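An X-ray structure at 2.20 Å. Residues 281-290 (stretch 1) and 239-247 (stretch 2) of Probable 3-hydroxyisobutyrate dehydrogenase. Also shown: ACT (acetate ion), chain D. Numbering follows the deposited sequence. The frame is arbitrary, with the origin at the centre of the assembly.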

# COMPACT_ATOMS: atom_id res chain seq x y z
N GLY A 281 -0.12 -10.18 -18.63
CA GLY A 281 -0.79 -11.07 -19.56
C GLY A 281 -1.71 -12.10 -18.93
O GLY A 281 -2.15 -13.04 -19.63
N TYR A 282 -2.00 -11.93 -17.63
CA TYR A 282 -2.72 -12.94 -16.84
C TYR A 282 -4.23 -12.65 -16.65
O TYR A 282 -4.86 -13.19 -15.75
CB TYR A 282 -2.08 -13.13 -15.45
CG TYR A 282 -0.66 -13.66 -15.48
CD1 TYR A 282 -0.32 -14.78 -16.25
CD2 TYR A 282 0.35 -13.05 -14.74
CE1 TYR A 282 0.99 -15.26 -16.33
CE2 TYR A 282 1.68 -13.54 -14.79
CZ TYR A 282 1.98 -14.65 -15.59
OH TYR A 282 3.26 -15.19 -15.64
N ALA A 283 -4.78 -11.77 -17.47
CA ALA A 283 -6.21 -11.41 -17.40
C ALA A 283 -7.14 -12.62 -17.39
O ALA A 283 -8.10 -12.66 -16.62
CB ALA A 283 -6.57 -10.47 -18.57
N GLU A 284 -6.84 -13.65 -18.18
CA GLU A 284 -7.74 -14.80 -18.21
C GLU A 284 -7.33 -15.98 -17.34
O GLU A 284 -7.93 -17.05 -17.44
CB GLU A 284 -7.96 -15.30 -19.64
CG GLU A 284 -8.34 -14.22 -20.64
CD GLU A 284 -9.49 -14.63 -21.54
OE1 GLU A 284 -9.66 -15.85 -21.85
OE2 GLU A 284 -10.23 -13.72 -21.93
N ARG A 285 -6.30 -15.81 -16.49
CA ARG A 285 -5.97 -16.86 -15.53
C ARG A 285 -6.91 -16.72 -14.33
O ARG A 285 -7.53 -15.64 -14.10
CB ARG A 285 -4.48 -16.81 -15.10
CG ARG A 285 -3.49 -16.95 -16.27
CD ARG A 285 -2.81 -18.34 -16.29
NE ARG A 285 -1.63 -18.32 -17.17
CZ ARG A 285 -0.52 -19.02 -16.98
NH1 ARG A 285 -0.39 -19.83 -15.93
NH2 ARG A 285 0.48 -18.90 -17.85
N ASP A 286 -7.03 -17.81 -13.57
CA ASP A 286 -7.77 -17.74 -12.31
C ASP A 286 -7.13 -16.68 -11.39
O ASP A 286 -5.89 -16.55 -11.36
CB ASP A 286 -7.77 -19.09 -11.61
CG ASP A 286 -8.33 -18.98 -10.20
OD1 ASP A 286 -9.59 -18.84 -10.10
OD2 ASP A 286 -7.52 -18.99 -9.22
N PHE A 287 -7.94 -15.95 -10.63
CA PHE A 287 -7.43 -14.83 -9.84
C PHE A 287 -6.36 -15.26 -8.81
O PHE A 287 -5.59 -14.43 -8.38
CB PHE A 287 -8.58 -14.04 -9.17
CG PHE A 287 -9.24 -14.77 -8.02
CD1 PHE A 287 -9.90 -15.99 -8.23
CD2 PHE A 287 -9.18 -14.25 -6.72
CE1 PHE A 287 -10.51 -16.67 -7.17
CE2 PHE A 287 -9.79 -14.91 -5.65
CZ PHE A 287 -10.46 -16.12 -5.86
N SER A 288 -6.31 -16.54 -8.42
CA SER A 288 -5.23 -16.97 -7.51
C SER A 288 -3.83 -16.95 -8.14
O SER A 288 -2.83 -17.13 -7.45
CB SER A 288 -5.56 -18.31 -6.80
OG SER A 288 -5.53 -19.42 -7.68
N VAL A 289 -3.76 -16.68 -9.44
CA VAL A 289 -2.50 -16.46 -10.19
C VAL A 289 -1.67 -15.32 -9.58
O VAL A 289 -0.44 -15.21 -9.82
CB VAL A 289 -2.78 -16.21 -11.70
CG1 VAL A 289 -3.25 -14.74 -11.96
CG2 VAL A 289 -1.55 -16.55 -12.53
N VAL A 290 -2.31 -14.54 -8.71
CA VAL A 290 -1.60 -13.53 -7.94
C VAL A 290 -0.41 -14.17 -7.21
O VAL A 290 0.56 -13.48 -6.95
CB VAL A 290 -2.60 -12.77 -7.00
CG1 VAL A 290 -2.99 -13.61 -5.78
CG2 VAL A 290 -2.07 -11.39 -6.58
C ACT D . -13.14 -24.21 -13.32
O ACT D . -12.32 -23.57 -14.01
OXT ACT D . -12.99 -25.45 -13.36
CH3 ACT D . -14.22 -23.58 -12.49
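Stretch 2 239-247: GGFMAQLMA

A loop can dock a helix start by offering its carbonyls to the first free amides, and residues 281-290 do this for 239-247. The latter begins with two glycines at positive phi, runs extended through F241 and M242, and enters its helix at A243, with M242 as N-cap. Within the helix's first turn, A243 N donates to R285 O (2.8 Å) and Q244 N to A283 O (3.0 Å), A283 belonging to the type I turn Y282-R285. A single bridge joins D286 and M242, where F287 N donates to F241 O at 2.7 Å.

The side chains fit this framework. D286, chi1 t, divides its carboxylate: OD1 accepts from F241 N (2.9 Å), while OD2 accepts from S288 N (2.8 Å) and from S288 OG (2.6 Å), which the p rotamer of S288 brings within reach. A CB on G240 would lie 2.2 Å from D286 OD1, so the carboxylate fits only against a bare backbone. F287 adopts p and F241 t, and the edge of F241 meets the face of F287, CD1 to CD1 3.7 Å, with planes at 75°. M246, its chi1 t and chi2 p, brings CE to 3.4 Å from F287 CD2. At the margin, the oxygen of water 2 lies 2.4 Å from Q244 OE1 and 2.8 Å from E284 OE2, donating to both and so linking the two exposed side chains.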

# COMPACT_ATOMS: atom_id res chain seq x y z
N GLY A 239 -8.90 -21.70 -15.85
CA GLY A 239 -10.29 -21.74 -15.41
C GLY A 239 -10.51 -20.90 -14.18
O GLY A 239 -9.84 -19.87 -14.00
N GLY A 240 -11.42 -21.34 -13.31
CA GLY A 240 -11.76 -20.61 -12.09
C GLY A 240 -12.40 -19.24 -12.33
O GLY A 240 -13.36 -19.12 -13.06
N PHE A 241 -11.85 -18.21 -11.73
CA PHE A 241 -12.49 -16.90 -11.78
C PHE A 241 -11.42 -15.92 -12.24
O PHE A 241 -10.45 -15.67 -11.53
CB PHE A 241 -13.03 -16.58 -10.38
CG PHE A 241 -13.57 -15.16 -10.22
CD1 PHE A 241 -13.02 -14.32 -9.28
CD2 PHE A 241 -14.62 -14.69 -11.00
CE1 PHE A 241 -13.55 -12.98 -9.09
CE2 PHE A 241 -15.13 -13.40 -10.81
CZ PHE A 241 -14.56 -12.55 -9.85
N MSE A 242 -11.59 -15.38 -13.45
CA MSE A 242 -10.53 -14.64 -14.12
C MSE A 242 -10.05 -13.46 -13.30
O MSE A 242 -10.85 -12.73 -12.71
CB MSE A 242 -11.03 -14.08 -15.45
CG MSE A 242 -11.59 -15.09 -16.41
SE MSE A 242 -11.74 -14.34 -18.24
CE MSE A 242 -12.22 -12.53 -17.96
N ALA A 243 -8.75 -13.25 -13.32
CA ALA A 243 -8.12 -12.09 -12.70
C ALA A 243 -8.75 -10.79 -13.21
O ALA A 243 -8.88 -9.82 -12.46
CB ALA A 243 -6.59 -12.10 -12.99
N GLN A 244 -9.11 -10.77 -14.49
CA GLN A 244 -9.67 -9.56 -15.10
C GLN A 244 -11.01 -9.22 -14.45
O GLN A 244 -11.28 -8.04 -14.18
CB GLN A 244 -9.82 -9.71 -16.61
CG GLN A 244 -10.32 -8.45 -17.30
CD GLN A 244 -10.42 -8.65 -18.83
OE1 GLN A 244 -10.43 -9.79 -19.32
NE2 GLN A 244 -10.54 -7.55 -19.56
N LEU A 245 -11.82 -10.25 -14.18
CA LEU A 245 -13.08 -10.09 -13.46
C LEU A 245 -12.91 -9.65 -12.00
O LEU A 245 -13.66 -8.79 -11.50
CB LEU A 245 -13.90 -11.38 -13.51
CG LEU A 245 -14.45 -11.78 -14.89
CD1 LEU A 245 -15.18 -13.14 -14.79
CD2 LEU A 245 -15.35 -10.69 -15.46
N MSE A 246 -11.95 -10.26 -11.30
CA MSE A 246 -11.59 -9.75 -9.98
C MSE A 246 -11.18 -8.26 -10.04
O MSE A 246 -11.58 -7.48 -9.17
CB MSE A 246 -10.48 -10.60 -9.35
CG MSE A 246 -10.03 -10.08 -7.98
SE MSE A 246 -11.57 -9.89 -6.75
CE MSE A 246 -11.37 -11.68 -6.08
N ALA A 247 -10.39 -7.86 -11.04
CA ALA A 247 -9.95 -6.45 -11.18
C ALA A 247 -11.15 -5.53 -11.41
O ALA A 247 -11.20 -4.42 -10.89
CB ALA A 247 -8.95 -6.29 -12.33
O HOH W 1 -9.82 -17.85 -15.87
O HOH W 2 -10.52 -11.00 -21.41